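Local coordinates for protein hydrolase, haloacid dehalogenase-like family (Chlorobaculum tepidum, PDB 2HCF) that probably acts as a magnesium-binding hydrolase of the haloacid dehalogenase superfamily, with its natural substrate not assigned, at residues F9-G13 with T14-V18; R24-A27 with D28-E32; V61-R65 with A66-D70; D222-L225 with A226-T230. One frame throughout, in Å; residues are numbered along the deposited sequence.

Contact 1: F9-G13 with T14-V18; sequences FDIDG and TLLKV. With MG (magnesium ion), chain B.
Thr-14 OG1 donates to Asp-10 OD2 (2.9 Å) within the DxDx(T/V) signature that haloacid dehalogenase-like hydrolases carry after their first core strand, here strand 5-9. The bond uses the OD2 lone pair turned away from OD1, and the same oxygen binds the magnesium ion at 2.0 Å. With CG anti to the backbone N (chi1 -180°), the Asp-10 carboxylate reaches metal and hydroxyl together. Asp-12 coordinates through its backbone O instead (2.1 Å); Asp-178 and three waters complete the shell. One metal-bound water donates to Asp-10 OD1, which also pairs with Arg-149. The Asp-12 carboxylate is taken by Asn-119 at OD1 and, at OD2, by Lys-127 and a water shared with Val-18 N. Behind the site, Ile-11 O accepts three N-H groups: Leu-15 N in the carbonyl plane at 2.8 Å, Thr-14 N (3.1 Å) and Leu-16 N (3.3 Å) well out of it. Gly-13 N answers Leu-16 O at 2.8 Å. A valine in place of Thr-14 would probably leave Asp-10 OD2 without its hydroxyl donor, with the metal still holding that oxygen. Asp-10 O, buried without a polar partner, faces Leu-15 CG at 3.4 Å.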
loop_
_atom_site.group_PDB
_atom_site.type_symbol
_atom_site.label_atom_id
_atom_site.label_comp_id
_atom_site.label_asym_id
_atom_site.label_seq_id
_atom_site.Cartn_x
_atom_site.Cartn_y
_atom_site.Cartn_z
ATOM N N PHE A 9 -6.991 -1.611 -1.289
ATOM C CA PHE A 9 -5.908 -1.820 -2.248
ATOM C C PHE A 9 -4.591 -1.297 -1.699
ATOM O O PHE A 9 -4.505 -0.136 -1.192
ATOM C CB PHE A 9 -6.163 -1.008 -3.520
ATOM C CG PHE A 9 -7.098 -1.664 -4.521
ATOM C CD1 PHE A 9 -6.594 -2.526 -5.492
ATOM C CD2 PHE A 9 -8.459 -1.342 -4.560
ATOM C CE1 PHE A 9 -7.435 -3.102 -6.434
ATOM C CE2 PHE A 9 -9.295 -1.913 -5.487
ATOM C CZ PHE A 9 -8.777 -2.798 -6.429
ATOM N N ASP A 10 -3.580 -2.152 -1.804
ATOM C CA ASP A 10 -2.161 -1.769 -1.778
ATOM C C ASP A 10 -1.791 -0.946 -3.016
ATOM O O ASP A 10 -2.475 -1.039 -4.005
ATOM C CB ASP A 10 -1.358 -3.059 -1.753
ATOM C CG ASP A 10 0.138 -2.817 -1.713
ATOM O OD1 ASP A 10 0.569 -2.203 -0.717
ATOM O OD2 ASP A 10 0.851 -3.271 -2.652
ATOM N N ILE A 11 -0.741 -0.120 -2.947
ATOM C CA ILE A 11 -0.281 0.691 -4.078
ATOM C C ILE A 11 0.855 -0.008 -4.877
ATOM O O ILE A 11 0.619 -0.519 -5.994
ATOM C CB ILE A 11 0.132 2.096 -3.600
ATOM C CG1 ILE A 11 -1.051 2.755 -2.854
ATOM C CG2 ILE A 11 0.613 2.952 -4.771
ATOM C CD1 ILE A 11 -0.793 4.167 -2.400
ATOM N N ASP A 12 2.062 -0.084 -4.300
ATOM C CA ASP A 12 3.254 -0.498 -5.053
ATOM C C ASP A 12 3.231 -1.979 -5.365
ATOM O O ASP A 12 2.997 -2.808 -4.457
ATOM C CB ASP A 12 4.540 -0.131 -4.315
ATOM C CG ASP A 12 4.653 1.394 -4.081
ATOM O OD1 ASP A 12 3.952 1.891 -3.191
ATOM O OD2 ASP A 12 5.400 2.072 -4.801
ATOM N N GLY A 13 3.400 -2.287 -6.651
ATOM C CA GLY A 13 3.340 -3.679 -7.152
ATOM C C GLY A 13 1.937 -4.271 -7.293
ATOM O O GLY A 13 1.812 -5.462 -7.600
ATOM N N THR A 14 0.904 -3.445 -7.050
ATOM C CA THR A 14 -0.502 -3.795 -7.150
ATOM C C THR A 14 -1.236 -2.851 -8.102
ATOM O O THR A 14 -1.847 -3.288 -9.087
ATOM C CB THR A 14 -1.169 -3.745 -5.771
ATOM O OG1 THR A 14 -0.502 -4.650 -4.868
ATOM C CG2 THR A 14 -2.635 -4.129 -5.844
ATOM N N LEU A 15 -1.181 -1.561 -7.810
ATOM C CA LEU A 15 -1.755 -0.559 -8.747
ATOM C C LEU A 15 -0.730 0.022 -9.697
ATOM O O LEU A 15 -1.039 0.357 -10.836
ATOM C CB LEU A 15 -2.390 0.577 -7.960
ATOM C CG LEU A 15 -3.502 0.197 -6.973
ATOM C CD1 LEU A 15 -3.920 1.448 -6.166
ATOM C CD2 LEU A 15 -4.684 -0.368 -7.734
ATOM N N LEU A 16 0.478 0.210 -9.207
ATOM C CA LEU A 16 1.511 0.867 -9.987
ATOM C C LEU A 16 2.875 0.479 -9.465
ATOM O O LEU A 16 2.984 -0.193 -8.412
ATOM C CB LEU A 16 1.325 2.388 -9.945
ATOM C CG LEU A 16 1.302 3.084 -8.552
ATOM C CD1 LEU A 16 2.702 3.312 -7.969
ATOM C CD2 LEU A 16 0.591 4.454 -8.698
ATOM N N LYS A 17 3.890 0.879 -10.237
ATOM C CA LYS A 17 5.296 0.810 -9.850
ATOM C C LYS A 17 5.958 2.134 -10.079
ATOM O O LYS A 17 5.520 2.924 -10.926
ATOM C CB LYS A 17 6.049 -0.244 -10.646
ATOM C CG LYS A 17 5.608 -1.647 -10.262
ATOM C CD LYS A 17 6.348 -2.703 -11.020
ATOM C CE LYS A 17 5.804 -4.078 -10.604
ATOM N NZ LYS A 17 6.438 -5.209 -11.331
ATOM N N VAL A 18 7.010 2.367 -9.289
ATOM C CA VAL A 18 7.786 3.592 -9.359
ATOM C C VAL A 18 9.200 3.277 -9.760
ATOM O O VAL A 18 9.733 2.237 -9.403
ATOM C CB VAL A 18 7.833 4.334 -8.013
ATOM C CG1 VAL A 18 8.389 5.781 -8.225
ATOM C CG2 VAL A 18 6.436 4.411 -7.408
HETATM MG MG MG B . 2.796 -3.880 -2.618
HETATM O O HOH W 1 3.511 -2.242 -1.470
HETATM O O HOH W 2 6.971 0.922 -6.571
HETATM O O HOH W 3 4.912 -4.473 -3.076
HETATM O O HOH W 4 2.455 -4.715 -0.755
#

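Contact 2: R24-A27 with D28-E32; sequences RVLA and DALIE
Leu-26 and Leu-30 sit one turn apart on helix 21-34, which follows the metal-binding loop and strand 16-18 and belongs to a helical bundle with helices 50-59 and 65-86, consistent with the cap inserted at this point in many haloacid dehalogenase relatives. A chi1 of -175° turns Leu-26 CG away from the backbone N and along the axis, where it meets Leu-30 CD1 at a loose 4.2 Å, the two side chains crossing at a slant. Leu-30 CG also rests against Leu-26 O (3.4 Å). Both leucines face helix 50-59, on Ile-53 and Val-57, while Val-25 and Ala-29 turn to Tyr-79, Leu-82 and Thr-78 of helix 65-86. The backbone is regular: Leu-30 N donates to Leu-26 O at 3.0 Å, Ile-31 N to Ala-27 O at 2.9 Å and Asp-28 N to Arg-24 O at 3.0 Å. Ala-29 N divides itself, with its main bond to Val-25 O and a weak, strongly bent one (122°) to Leu-26 O. Arg-24 and Asp-28, although one turn apart, do not pair: Arg-24 NE stays 6.7 Å from Asp-28 OD2. The guanidinium NH1 goes back to Ser-20 OG, and Asp-28 OD2 makes a salt bridge with Arg-86, tying this helix to helix 65-86. On the next turn, Ile-31 CG1 lies against Ala-27 O at 3.3 Å.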
loop_
_atom_site.group_PDB
_atom_site.type_symbol
_atom_site.label_atom_id
_atom_site.label_comp_id
_atom_site.label_asym_id
_atom_site.label_seq_id
_atom_site.Cartn_x
_atom_site.Cartn_y
_atom_site.Cartn_z
ATOM N N ARG A 24 16.345 6.368 -3.991
ATOM C CA ARG A 24 17.324 7.426 -3.876
ATOM C C ARG A 24 16.794 8.683 -3.192
ATOM O O ARG A 24 17.544 9.365 -2.526
ATOM C CB ARG A 24 17.896 7.738 -5.243
ATOM C CG ARG A 24 18.618 6.496 -5.839
ATOM C CD ARG A 24 19.507 6.853 -7.061
ATOM N NE ARG A 24 18.752 7.619 -8.065
ATOM C CZ ARG A 24 18.000 7.081 -9.026
ATOM N NH1 ARG A 24 17.900 5.759 -9.160
ATOM N NH2 ARG A 24 17.342 7.876 -9.862
ATOM N N VAL A 25 15.508 8.983 -3.373
ATOM C CA VAL A 25 14.826 10.024 -2.605
ATOM C C VAL A 25 14.886 9.727 -1.113
ATOM O O VAL A 25 15.187 10.599 -0.309
ATOM C CB VAL A 25 13.338 10.156 -3.052
ATOM C CG1 VAL A 25 12.522 10.997 -2.052
ATOM C CG2 VAL A 25 13.244 10.741 -4.432
ATOM N N LEU A 26 14.596 8.491 -0.727
ATOM C CA LEU A 26 14.705 8.149 0.676
ATOM C C LEU A 26 16.139 8.286 1.182
ATOM O O LEU A 26 16.363 8.868 2.244
ATOM C CB LEU A 26 14.175 6.743 0.975
ATOM C CG LEU A 26 14.165 6.385 2.479
ATOM C CD1 LEU A 26 13.286 7.291 3.325
ATOM C CD2 LEU A 26 13.725 4.950 2.666
ATOM N N ALA A 27 17.104 7.746 0.444
ATOM C CA ALA A 27 18.494 7.783 0.894
ATOM C C ALA A 27 18.961 9.225 1.094
ATOM O O ALA A 27 19.579 9.546 2.107
ATOM C CB ALA A 27 19.394 7.055 -0.103
ATOM N N ASP A 28 18.638 10.081 0.137
ATOM C CA ASP A 28 18.926 11.499 0.226
ATOM C C ASP A 28 18.282 12.213 1.421
ATOM O O ASP A 28 18.874 13.144 1.977
ATOM C CB ASP A 28 18.525 12.210 -1.083
ATOM C CG ASP A 28 19.539 12.002 -2.196
ATOM O OD1 ASP A 28 20.635 11.464 -1.907
ATOM O OD2 ASP A 28 19.260 12.376 -3.359
ATOM N N ALA A 29 17.069 11.802 1.797
ATOM C CA ALA A 29 16.374 12.418 2.913
ATOM C C ALA A 29 17.024 12.008 4.225
ATOM O O ALA A 29 17.227 12.843 5.124
ATOM C CB ALA A 29 14.906 12.045 2.896
ATOM N N LEU A 30 17.382 10.737 4.342
ATOM C CA LEU A 30 18.069 10.268 5.525
ATOM C C LEU A 30 19.484 10.856 5.681
ATOM O O LEU A 30 19.911 11.152 6.797
ATOM C CB LEU A 30 18.120 8.731 5.533
ATOM C CG LEU A 30 16.763 8.041 5.545
ATOM C CD1 LEU A 30 16.925 6.540 5.596
ATOM C CD2 LEU A 30 15.903 8.484 6.749
ATOM N N ILE A 31 20.223 10.988 4.582
ATOM C CA ILE A 31 21.526 11.666 4.637
ATOM C C ILE A 31 21.351 13.090 5.171
ATOM O O ILE A 31 22.108 13.556 6.029
ATOM C CB ILE A 31 22.210 11.710 3.257
ATOM C CG1 ILE A 31 22.694 10.312 2.856
ATOM C CG2 ILE A 31 23.409 12.681 3.279
ATOM C CD1 ILE A 31 23.037 10.164 1.362
ATOM N N GLU A 32 20.327 13.770 4.671
ATOM C CA GLU A 32 20.039 15.124 5.092
ATOM C C GLU A 32 19.729 15.256 6.579
ATOM O O GLU A 32 20.145 16.222 7.207
ATOM C CB GLU A 32 18.897 15.720 4.280
ATOM C CG GLU A 32 18.641 17.159 4.652
ATOM C CD GLU A 32 17.674 17.878 3.709
ATOM O OE1 GLU A 32 17.482 17.415 2.548
ATOM O OE2 GLU A 32 17.119 18.925 4.160
#

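Contact 3: V61-R65 with A66-D70; sequences VGLER and AEIAD. With MG (magnesium ion), chain C.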
loop_
_atom_site.group_PDB
_atom_site.type_symbol
_atom_site.label_atom_id
_atom_site.label_comp_id
_atom_site.label_asym_id
_atom_site.label_seq_id
_atom_site.Cartn_x
_atom_site.Cartn_y
_atom_site.Cartn_z
ATOM N N VAL A 61 23.082 0.269 10.478
ATOM C CA VAL A 61 24.367 0.923 10.624
ATOM C C VAL A 61 24.703 1.306 12.082
ATOM O O VAL A 61 25.707 1.959 12.323
ATOM C CB VAL A 61 24.537 2.117 9.649
ATOM C CG1 VAL A 61 24.435 1.647 8.239
ATOM C CG2 VAL A 61 23.542 3.222 9.920
ATOM N N GLY A 62 23.881 0.888 13.036
ATOM C CA GLY A 62 24.195 1.012 14.462
ATOM C C GLY A 62 23.458 2.091 15.248
ATOM O O GLY A 62 23.716 2.264 16.433
ATOM N N LEU A 63 22.550 2.826 14.610
ATOM C CA LEU A 63 21.723 3.811 15.327
ATOM C C LEU A 63 20.743 3.139 16.289
ATOM O O LEU A 63 20.150 2.149 15.943
ATOM C CB LEU A 63 20.934 4.676 14.346
ATOM C CG LEU A 63 21.624 5.883 13.709
ATOM C CD1 LEU A 63 22.418 5.504 12.474
ATOM C CD2 LEU A 63 20.609 6.975 13.356
ATOM N N GLU A 64 20.597 3.667 17.504
ATOM C CA GLU A 64 19.612 3.125 18.483
ATOM C C GLU A 64 18.209 3.556 18.095
ATOM O O GLU A 64 18.069 4.561 17.428
ATOM C CB GLU A 64 19.920 3.587 19.918
ATOM C CG GLU A 64 21.325 3.257 20.399
ATOM C CD GLU A 64 21.609 1.758 20.365
ATOM O OE1 GLU A 64 20.644 0.971 20.556
ATOM O OE2 GLU A 64 22.788 1.369 20.134
ATOM N N ARG A 65 17.178 2.797 18.495
ATOM C CA ARG A 65 15.794 3.141 18.123
ATOM C C ARG A 65 15.432 4.523 18.607
ATOM O O ARG A 65 14.869 5.308 17.857
ATOM C CB ARG A 65 14.778 2.128 18.632
ATOM C CG ARG A 65 14.581 0.955 17.693
ATOM C CD ARG A 65 13.407 0.094 18.124
ATOM N NE ARG A 65 12.147 0.664 17.650
ATOM C CZ ARG A 65 11.578 0.375 16.481
ATOM N NH1 ARG A 65 12.143 -0.499 15.642
ATOM N NH2 ARG A 65 10.423 0.956 16.154
ATOM N N ALA A 66 15.807 4.837 19.838
ATOM C CA ALA A 66 15.519 6.155 20.415
ATOM C C ALA A 66 16.144 7.261 19.598
ATOM O O ALA A 66 15.571 8.322 19.470
ATOM C CB ALA A 66 16.020 6.238 21.862
ATOM N N GLU A 67 17.350 7.016 19.088
ATOM C CA GLU A 67 18.053 8.004 18.229
ATOM C C GLU A 67 17.344 8.209 16.879
ATOM O O GLU A 67 17.212 9.333 16.367
ATOM C CB GLU A 67 19.496 7.540 18.032
ATOM C CG GLU A 67 20.357 8.427 17.178
ATOM C CD GLU A 67 21.760 7.847 16.944
ATOM O OE1 GLU A 67 22.057 6.723 17.444
ATOM O OE2 GLU A 67 22.555 8.530 16.252
ATOM N N ILE A 68 16.885 7.112 16.297
ATOM C CA ILE A 68 16.118 7.190 15.068
ATOM C C ILE A 68 14.812 7.946 15.337
ATOM O O ILE A 68 14.465 8.858 14.601
ATOM C CB ILE A 68 15.821 5.800 14.504
ATOM C CG1 ILE A 68 17.135 5.091 14.148
ATOM C CG2 ILE A 68 14.891 5.906 13.249
ATOM C CD1 ILE A 68 17.026 3.597 14.112
ATOM N N ALA A 69 14.112 7.557 16.404
ATOM C CA ALA A 69 12.828 8.167 16.795
ATOM C C ALA A 69 12.905 9.674 16.979
ATOM O O ALA A 69 11.984 10.407 16.593
ATOM C CB ALA A 69 12.331 7.533 18.085
ATOM N N ASP A 70 14.008 10.143 17.550
ATOM C CA ASP A 70 14.188 11.562 17.813
ATOM C C ASP A 70 14.055 12.456 16.582
ATOM O O ASP A 70 13.614 13.598 16.703
ATOM C CB ASP A 70 15.551 11.833 18.456
ATOM C CG ASP A 70 15.663 13.253 18.985
ATOM O OD1 ASP A 70 14.828 13.651 19.816
ATOM O OD2 ASP A 70 16.578 13.984 18.580
HETATM MG MG MG C . 23.605 -0.460 19.724
HETATM O O HOH W 5 23.837 -0.020 17.570
HETATM O O HOH W 6 24.387 -2.240 19.669
HETATM O O HOH W 7 25.562 0.632 20.159
HETATM O O HOH W 8 23.146 -0.343 21.900
#
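Glu-64 O receives Ile-68 N at 3.0 Å, nearly straight (162° at the hydrogen), and Arg-65 O receives Ala-69 N at 2.8 Å as the loop 61-64 turns into helix 65-86. Glu-64 is the N-cap, and Gly-62, two residues ahead of it, takes a positive phi. Glu-67, extended with CG anti to the backbone N (chi1 180°), runs back to the loop, where OE1 takes a weak bond from Glu-64 N (3.4 Å): the returning half of a capping box. The Glu-64 side chain bends outward instead, and its OE2 binds a surface magnesium ion at 2.0 Å alongside four waters, one of which donates to Gly-62 O. Leu-63, just before the cap, sets CB against Ile-68 CG1 (3.8 Å), a hydrophobic staple; its CG lies 3.8 Å from Glu-67 OE2, the two side chains crossing at about a right angle. A glycine in place of Leu-63 would probably leave Ile-68 CG1 without its apolar mate from the loop and the Glu-67 carboxylate freer to turn. Ile-68 continues onto Ile-54, Tyr-55 and Leu-58 of helix 50-59, Arg-65 makes a cation-pi contact with Tyr-55, and Ile-68 O accepts from Tyr-34 OH at the end of helix 21-34.

Contact 4: D222-L225 with A226-T230; sequences DEVL and ASILT
With no ring in this stretch, the flat groups are the peptide carbonyls of residues 223 to 226, and Leu-229 N meets Leu-225 O almost head-on at 2.9 Å. Ile-228 N comes to Val-224 O tilted 17° from the carbonyl plane, also at 2.9 Å, and Ser-227 N to Glu-223 O is tilted more, by 31°. Ala-226 O takes two donors from Thr-230: the backbone N, and OG1 at 2.8 Å, which approaches in the carbonyl plane, so that the hydroxyl folds back onto the preceding turn. Aliphatic groups also press on the carbonyl oxygens, Ile-228 CG1 on Val-224 O (3.3 Å) and Leu-229 CG on Leu-225 O (3.5 Å). Between side chains, Val-224 CG1 touches Ile-228 CD1 at 3.8 Å; the two lie side by side and point the same way. Leu-225, its CG anti to the backbone N (chi1 -171°), is inclined along the helix and brings CG to Leu-229 CD1 at 3.8 Å. Leu-225 and Ile-228 both touch Leu-105 of helix 98-106, Val-224 reaches Phe-215 and Ile-228 reaches Ile-194, while Ile-228 O accepts from Arg-192. This is the last modelled helix, 221-229, laid against strands 192-196 and 213-215 of the parallel sheet, as in the Rossmann-like alpha/beta core of haloacid dehalogenase-like hydrolases.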
loop_
_atom_site.group_PDB
_atom_site.type_symbol
_atom_site.label_atom_id
_atom_site.label_comp_id
_atom_site.label_asym_id
_atom_site.label_seq_id
_atom_site.Cartn_x
_atom_site.Cartn_y
_atom_site.Cartn_z
ATOM N N ASP A 222 -13.760 -7.930 -15.856
ATOM C CA ASP A 222 -14.992 -8.614 -15.449
ATOM C C ASP A 222 -14.741 -9.728 -14.451
ATOM O O ASP A 222 -15.486 -9.864 -13.496
ATOM C CB ASP A 222 -15.748 -9.189 -16.654
ATOM C CG ASP A 222 -16.216 -8.112 -17.629
ATOM O OD1 ASP A 222 -16.313 -6.933 -17.223
ATOM O OD2 ASP A 222 -16.504 -8.452 -18.816
ATOM N N GLU A 223 -13.705 -10.526 -14.674
ATOM C CA GLU A 223 -13.381 -11.612 -13.750
ATOM C C GLU A 223 -12.809 -11.123 -12.426
ATOM O O GLU A 223 -13.096 -11.694 -11.375
ATOM C CB GLU A 223 -12.433 -12.606 -14.411
ATOM C CG GLU A 223 -13.023 -13.232 -15.650
ATOM C CD GLU A 223 -14.303 -13.956 -15.365
ATOM O OE1 GLU A 223 -14.425 -14.540 -14.258
ATOM O OE2 GLU A 223 -15.178 -13.967 -16.259
ATOM N N VAL A 224 -12.031 -10.048 -12.451
ATOM C CA VAL A 224 -11.514 -9.529 -11.203
ATOM C C VAL A 224 -12.696 -8.976 -10.401
ATOM O O VAL A 224 -12.792 -9.185 -9.209
ATOM C CB VAL A 224 -10.405 -8.448 -11.372
ATOM C CG1 VAL A 224 -9.814 -8.080 -10.005
ATOM C CG2 VAL A 224 -9.307 -8.884 -12.344
ATOM N N LEU A 225 -13.586 -8.245 -11.054
ATOM C CA LEU A 225 -14.761 -7.704 -10.392
ATOM C C LEU A 225 -15.607 -8.819 -9.755
ATOM O O LEU A 225 -15.986 -8.739 -8.581
ATOM C CB LEU A 225 -15.573 -6.901 -11.413
ATOM C CG LEU A 225 -16.740 -6.078 -10.874
ATOM C CD1 LEU A 225 -16.240 -4.902 -10.022
ATOM C CD2 LEU A 225 -17.590 -5.595 -12.025
ATOM N N ALA A 226 -15.868 -9.882 -10.517
ATOM C CA ALA A 226 -16.645 -11.010 -10.015
ATOM C C ALA A 226 -15.988 -11.592 -8.783
ATOM O O ALA A 226 -16.655 -11.977 -7.822
ATOM C CB ALA A 226 -16.782 -12.074 -11.074
ATOM N N SER A 227 -14.667 -11.660 -8.806
ATOM C CA SER A 227 -13.966 -12.249 -7.703
ATOM C C SER A 227 -14.040 -11.339 -6.476
ATOM O O SER A 227 -14.144 -11.820 -5.360
ATOM C CB SER A 227 -12.530 -12.525 -8.094
ATOM O OG SER A 227 -11.833 -12.939 -6.963
ATOM N N ILE A 228 -14.027 -10.021 -6.694
ATOM C CA ILE A 228 -14.037 -9.051 -5.589
ATOM C C ILE A 228 -15.408 -8.960 -4.929
ATOM O O ILE A 228 -15.497 -8.989 -3.724
ATOM C CB ILE A 228 -13.578 -7.635 -6.049
ATOM C CG1 ILE A 228 -12.076 -7.642 -6.347
ATOM C CG2 ILE A 228 -13.856 -6.603 -4.970
ATOM C CD1 ILE A 228 -11.595 -6.371 -7.107
ATOM N N LEU A 229 -16.470 -8.885 -5.719
ATOM C CA LEU A 229 -17.827 -8.735 -5.166
ATOM C C LEU A 229 -18.398 -9.986 -4.490
ATOM O O LEU A 229 -19.095 -9.871 -3.480
ATOM C CB LEU A 229 -18.785 -8.243 -6.251
ATOM C CG LEU A 229 -18.351 -6.906 -6.845
ATOM C CD1 LEU A 229 -19.194 -6.597 -8.060
ATOM C CD2 LEU A 229 -18.429 -5.784 -5.838
ATOM N N THR A 230 -18.071 -11.164 -5.025
ATOM C CA THR A 230 -18.650 -12.471 -4.605
ATOM C C THR A 230 -18.001 -13.099 -3.345
ATOM O O THR A 230 -18.674 -13.336 -2.322
ATOM C CB THR A 230 -18.550 -13.484 -5.779
ATOM O OG1 THR A 230 -19.190 -12.932 -6.943
ATOM C CG2 THR A 230 -19.196 -14.824 -5.422
#

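The four contacts follow one another along the chain without interleaving. Contact 1 lies near the middle, its centre about 7 Å from that of the chain, where strand 5-9 of the parallel sheet ends. The chain then leaves through strand 16-18 for helix 21-34, so contact 2 has its centre about 22 Å away. Contact 3, its centre about 16 Å from that of contact 2, opens helix 65-86 of the same helical part. Contact 4 closes the modelled chain in a helix packed on the parallel sheet, about 19 Å from contact 1 and about 45 Å from contact 3, centre to centre. The buried magnesium site thus lies in the core, between the terminal helix and the helical part, whereas the second magnesium ion sits at the far surface.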